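Side-chain contacts in cytoplasmic export protein 1 (Saccharomyces cerevisiae, PDB 3VWA), which binds tRNA and serves the nuclear tRNA export machinery, probably collecting tRNAs from export receptors at the nuclear pore complex and passing them to translation: residues A326-L331 with V340-L345; P353-R358 with T390-T395. All blocks are in the same frame, centred on the assembly; numbering follows the deposited sequence.

Contact 1 (A326-L331 with V340-L345); sequences AIVLDL and VGFNDL
Phe342 and Val328 meet across this contact through a methyl group at a ring edge. CG1 of Val328 lies near the plane of the phenyl ring, 4.1 Å from CE1 of Phe342, and touches the ring at its rim. The valine and phenylalanine side chains run antiparallel as they pass, so they meet alongside rather than end-on. With CG anti to its backbone N (chi1 -178°), Phe342 carries its ring from the first turn of helix 342-351 across to helix 321-335, bridging backbones whose nearest CA atoms, those of Val328 and Phe342, are 9.7 Å apart. Leu329 adds a second, looser touch: its CD2 methyl approaches obliquely and comes within 4.5 Å of Phe342 CZ.

The two helices follow each other in the chain, joined by a short connection, and pack within the helical array that succeeds the kinase-like domain of this HEAT-repeat protein. Gly341 provides the N-cap residue of the second helix, with a positive phi of 91°, and its carbonyl O accepts the first helical bond from Leu345 N at 2.9 Å.

Neighbouring elements complete the apolar surroundings. Leu292 and Cys293 of helix 283-303 touch Val328, while Leu368 of helix 355-368 touches both Leu329 and Phe342. The ring of Phe342 also meets that of Phe338, their planes at about 50°.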
# COMPACT_ATOMS: atom_id res chain seq x y z
N ALA A 326 -4.24 -6.76 -10.82
CA ALA A 326 -2.79 -6.41 -10.98
C ALA A 326 -2.51 -5.05 -10.35
O ALA A 326 -1.51 -4.86 -9.60
CB ALA A 326 -2.34 -6.47 -12.46
N ILE A 327 -3.43 -4.12 -10.53
CA ILE A 327 -3.30 -2.82 -9.92
C ILE A 327 -3.34 -2.93 -8.43
O ILE A 327 -2.60 -2.25 -7.71
CB ILE A 327 -4.45 -1.92 -10.37
CG1 ILE A 327 -4.67 -2.03 -11.89
CG2 ILE A 327 -4.32 -0.50 -9.91
CD1 ILE A 327 -3.67 -1.31 -12.73
N VAL A 328 -4.27 -3.73 -7.92
CA VAL A 328 -4.47 -3.75 -6.50
C VAL A 328 -3.20 -4.39 -5.86
O VAL A 328 -2.69 -3.88 -4.86
CB VAL A 328 -5.77 -4.50 -6.14
CG1 VAL A 328 -5.68 -5.13 -4.77
CG2 VAL A 328 -6.96 -3.56 -6.18
N LEU A 329 -2.74 -5.49 -6.44
CA LEU A 329 -1.59 -6.25 -5.89
C LEU A 329 -0.34 -5.42 -5.94
O LEU A 329 0.43 -5.43 -4.98
CB LEU A 329 -1.30 -7.55 -6.64
CG LEU A 329 -2.32 -8.66 -6.54
CD1 LEU A 329 -2.07 -9.71 -7.65
CD2 LEU A 329 -2.27 -9.21 -5.13
N ASP A 330 -0.15 -4.72 -7.05
CA ASP A 330 0.92 -3.72 -7.19
C ASP A 330 0.83 -2.61 -6.17
O ASP A 330 1.75 -2.38 -5.41
CB ASP A 330 0.97 -3.09 -8.60
CG ASP A 330 2.12 -2.05 -8.75
OD1 ASP A 330 2.01 -1.14 -9.61
OD2 ASP A 330 3.16 -2.14 -8.06
N LEU A 331 -0.29 -1.92 -6.12
CA LEU A 331 -0.33 -0.71 -5.29
C LEU A 331 -0.36 -1.00 -3.79
O LEU A 331 0.14 -0.19 -3.01
CB LEU A 331 -1.49 0.19 -5.68
CG LEU A 331 -1.38 0.83 -7.06
CD1 LEU A 331 -2.64 1.65 -7.27
CD2 LEU A 331 -0.13 1.70 -7.21
N VAL A 340 -9.43 -3.85 4.71
CA VAL A 340 -10.21 -4.86 5.42
C VAL A 340 -10.80 -5.82 4.40
O VAL A 340 -11.43 -5.41 3.46
CB VAL A 340 -11.26 -4.22 6.38
CG1 VAL A 340 -12.35 -5.19 6.79
CG2 VAL A 340 -10.56 -3.72 7.62
N GLY A 341 -10.52 -7.10 4.57
CA GLY A 341 -11.07 -8.11 3.68
C GLY A 341 -10.20 -8.44 2.49
O GLY A 341 -10.57 -9.30 1.68
N PHE A 342 -9.06 -7.76 2.35
CA PHE A 342 -8.07 -8.12 1.36
C PHE A 342 -7.86 -9.64 1.43
O PHE A 342 -7.92 -10.37 0.42
CB PHE A 342 -6.79 -7.37 1.72
CG PHE A 342 -5.67 -7.60 0.75
CD1 PHE A 342 -5.79 -7.19 -0.57
CD2 PHE A 342 -4.52 -8.24 1.16
CE1 PHE A 342 -4.77 -7.43 -1.47
CE2 PHE A 342 -3.48 -8.46 0.26
CZ PHE A 342 -3.61 -8.04 -1.05
N ASN A 343 -7.65 -10.13 2.64
CA ASN A 343 -7.53 -11.56 2.84
C ASN A 343 -8.65 -12.33 2.12
O ASN A 343 -8.35 -13.29 1.41
CB ASN A 343 -7.43 -11.89 4.35
CG ASN A 343 -8.76 -11.71 5.13
OD1 ASN A 343 -9.73 -11.06 4.66
ND2 ASN A 343 -8.82 -12.30 6.33
N ASP A 344 -9.93 -11.89 2.25
CA ASP A 344 -11.05 -12.57 1.58
C ASP A 344 -11.01 -12.42 0.09
O ASP A 344 -11.38 -13.34 -0.64
CB ASP A 344 -12.41 -12.11 2.14
CG ASP A 344 -12.60 -12.46 3.60
OD1 ASP A 344 -11.89 -13.36 4.12
OD2 ASP A 344 -13.44 -11.83 4.27
N LEU A 345 -10.50 -11.28 -0.38
CA LEU A 345 -10.36 -10.99 -1.80
C LEU A 345 -9.42 -11.98 -2.45
O LEU A 345 -9.71 -12.55 -3.49
CB LEU A 345 -9.85 -9.56 -1.99
CG LEU A 345 -10.01 -8.98 -3.42
CD1 LEU A 345 -10.27 -7.49 -3.35
CD2 LEU A 345 -8.80 -9.22 -4.31

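Contact 2 (P353-R358 with T390-T395); sequences PDRQVR and TDSDAT
A carboxylate oxygen, Asp391 OD2, lies over the guanidinium face of Arg355, and this is the unusual feature here: the planes of the two groups are 81° apart, instead of side by side in the familiar coplanar fork. The contact joins the start of helix 355-368 to the turn that leads into helix 394-407. That turn belongs to HEAT repeat 1, so the contact ties together two helices of the solenoid at its surface, with helix 374-387 between them in the chain.

The salt bridge runs from Arg355 NH2 to Asp391 OD1 at 2.7 Å, but the N-H...O angle of 121° makes its hydrogen bond weak. Much of the attraction is therefore probably electrostatic, with Asp391 OD2 over the guanidinium face, 3.1 Å from Arg355 CZ. Bends at chi2 (98°) and chi3 of Arg355 bring the group to this place. Asp393 CB lies over the same face, 3.5 Å from Arg355 NE. The carboxylate of Asp393 adds a more distant opposite charge, set off from the plane of the guanidinium so that no N-H points at it. Its OD2 has Leu396 N, in the first turn of helix 394-407, as its partner, although the position of this oxygen is uncertain.

Both helices start with an aspartate at the N-cap. Asp354 OD1 takes a long, weak bond from Val357 N in helix 355-368, and Asp393 occupies the equivalent position before helix 394-407. Arg355 and Asp391 also touch Leu396, which gives the polar cluster an apolar neighbour. An Asx turn fixes the acidic partner of the salt bridge: Asp391 OD2 accepts a hydrogen bond from Asp393 N at 3.1 Å, from above the carboxylate plane.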
# COMPACT_ATOMS: atom_id res chain seq x y z
N PRO A 353 -11.68 -20.08 -11.35
CA PRO A 353 -10.94 -21.06 -12.15
C PRO A 353 -10.15 -20.44 -13.31
O PRO A 353 -9.56 -21.17 -14.10
CB PRO A 353 -12.05 -22.05 -12.63
CG PRO A 353 -13.22 -21.77 -11.73
CD PRO A 353 -13.14 -20.30 -11.39
N ASP A 354 -10.10 -19.11 -13.38
CA ASP A 354 -9.32 -18.45 -14.44
C ASP A 354 -7.79 -18.60 -14.33
O ASP A 354 -7.19 -18.23 -13.35
CB ASP A 354 -9.67 -16.97 -14.56
CG ASP A 354 -9.35 -16.45 -15.93
OD1 ASP A 354 -8.45 -15.61 -16.09
OD2 ASP A 354 -9.99 -16.94 -16.87
N ARG A 355 -7.19 -19.11 -15.39
CA ARG A 355 -5.76 -19.41 -15.49
C ARG A 355 -4.90 -18.16 -15.43
O ARG A 355 -3.86 -18.13 -14.80
CB ARG A 355 -5.55 -20.05 -16.86
CG ARG A 355 -4.35 -20.95 -17.02
CD ARG A 355 -4.89 -22.34 -16.85
NE ARG A 355 -5.26 -22.96 -18.10
CZ ARG A 355 -6.05 -24.04 -18.21
NH1 ARG A 355 -6.34 -24.51 -19.42
NH2 ARG A 355 -6.56 -24.63 -17.13
N GLN A 356 -5.33 -17.11 -16.13
CA GLN A 356 -4.58 -15.87 -16.16
C GLN A 356 -4.58 -15.13 -14.81
O GLN A 356 -3.65 -14.39 -14.47
CB GLN A 356 -5.17 -15.01 -17.30
CG GLN A 356 -4.89 -15.60 -18.70
CD GLN A 356 -3.45 -16.14 -18.87
OE1 GLN A 356 -2.45 -15.44 -18.59
NE2 GLN A 356 -3.34 -17.37 -19.38
N VAL A 357 -5.66 -15.32 -14.04
CA VAL A 357 -5.71 -14.86 -12.69
C VAL A 357 -4.64 -15.58 -11.84
O VAL A 357 -3.86 -14.94 -11.13
CB VAL A 357 -7.11 -15.10 -12.05
CG1 VAL A 357 -7.06 -14.87 -10.55
CG2 VAL A 357 -8.16 -14.15 -12.65
N ARG A 358 -4.68 -16.90 -11.88
CA ARG A 358 -3.79 -17.74 -11.12
C ARG A 358 -2.30 -17.45 -11.47
O ARG A 358 -1.49 -17.34 -10.57
CB ARG A 358 -4.13 -19.21 -11.34
CG ARG A 358 -3.16 -20.16 -10.63
CD ARG A 358 -3.24 -20.02 -9.11
NE ARG A 358 -4.53 -20.49 -8.58
CZ ARG A 358 -4.88 -21.77 -8.36
NH1 ARG A 358 -6.08 -22.06 -7.82
NH2 ARG A 358 -4.01 -22.75 -8.64
N THR A 390 -2.10 -29.93 -11.16
CA THR A 390 -2.87 -30.91 -11.89
C THR A 390 -3.67 -30.29 -13.02
O THR A 390 -4.43 -30.98 -13.68
CB THR A 390 -3.80 -31.73 -10.96
OG1 THR A 390 -4.81 -30.87 -10.42
CG2 THR A 390 -3.02 -32.38 -9.82
N ASP A 391 -3.50 -28.99 -13.24
CA ASP A 391 -4.14 -28.24 -14.33
C ASP A 391 -3.61 -28.74 -15.69
O ASP A 391 -2.50 -29.26 -15.76
CB ASP A 391 -3.84 -26.75 -14.16
CG ASP A 391 -4.66 -25.84 -15.09
OD1 ASP A 391 -5.79 -25.49 -14.74
OD2 ASP A 391 -4.16 -25.44 -16.15
N SER A 392 -4.40 -28.56 -16.76
CA SER A 392 -4.08 -29.11 -18.06
C SER A 392 -3.03 -28.33 -18.78
O SER A 392 -2.36 -28.86 -19.65
CB SER A 392 -5.34 -29.25 -18.96
OG SER A 392 -5.84 -27.98 -19.38
N ASP A 393 -2.90 -27.05 -18.44
CA ASP A 393 -1.89 -26.19 -19.07
C ASP A 393 -0.54 -26.46 -18.36
O ASP A 393 -0.42 -26.30 -17.14
CB ASP A 393 -2.33 -24.72 -18.92
CG ASP A 393 -1.41 -23.76 -19.64
OD1 ASP A 393 -1.68 -23.35 -20.81
OD2 ASP A 393 -0.37 -23.43 -19.08
N ALA A 394 0.47 -26.90 -19.11
CA ALA A 394 1.75 -27.31 -18.54
C ALA A 394 2.47 -26.13 -17.94
O ALA A 394 3.24 -26.26 -16.97
CB ALA A 394 2.61 -27.97 -19.61
N THR A 395 2.19 -24.95 -18.47
CA THR A 395 2.85 -23.74 -17.95
C THR A 395 2.28 -23.34 -16.57
O THR A 395 3.04 -22.86 -15.66
CB THR A 395 2.85 -22.59 -18.98
OG1 THR A 395 1.51 -22.39 -19.41
CG2 THR A 395 3.61 -23.00 -20.20

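Overall arrangement
Contact 1 is buried and contact 2 lies at the surface, about 20 Å away between centres, and their chemistry follows that difference. Contact 1 is wholly apolar across its two segments, an aromatic ring against aliphatic methyls, whereas contact 2 relies on charge, with an arginine whose guanidinium face meets the acidic turn before a helix. They follow one another along the chain without overlapping. Helix 355-368 links them: its later residues help to surround contact 1, and its first turn supplies the arginine of contact 2. Sequence separation differs too, since contact 1 joins consecutive helices, while contact 2 spans an intervening helix to reach HEAT repeat 1.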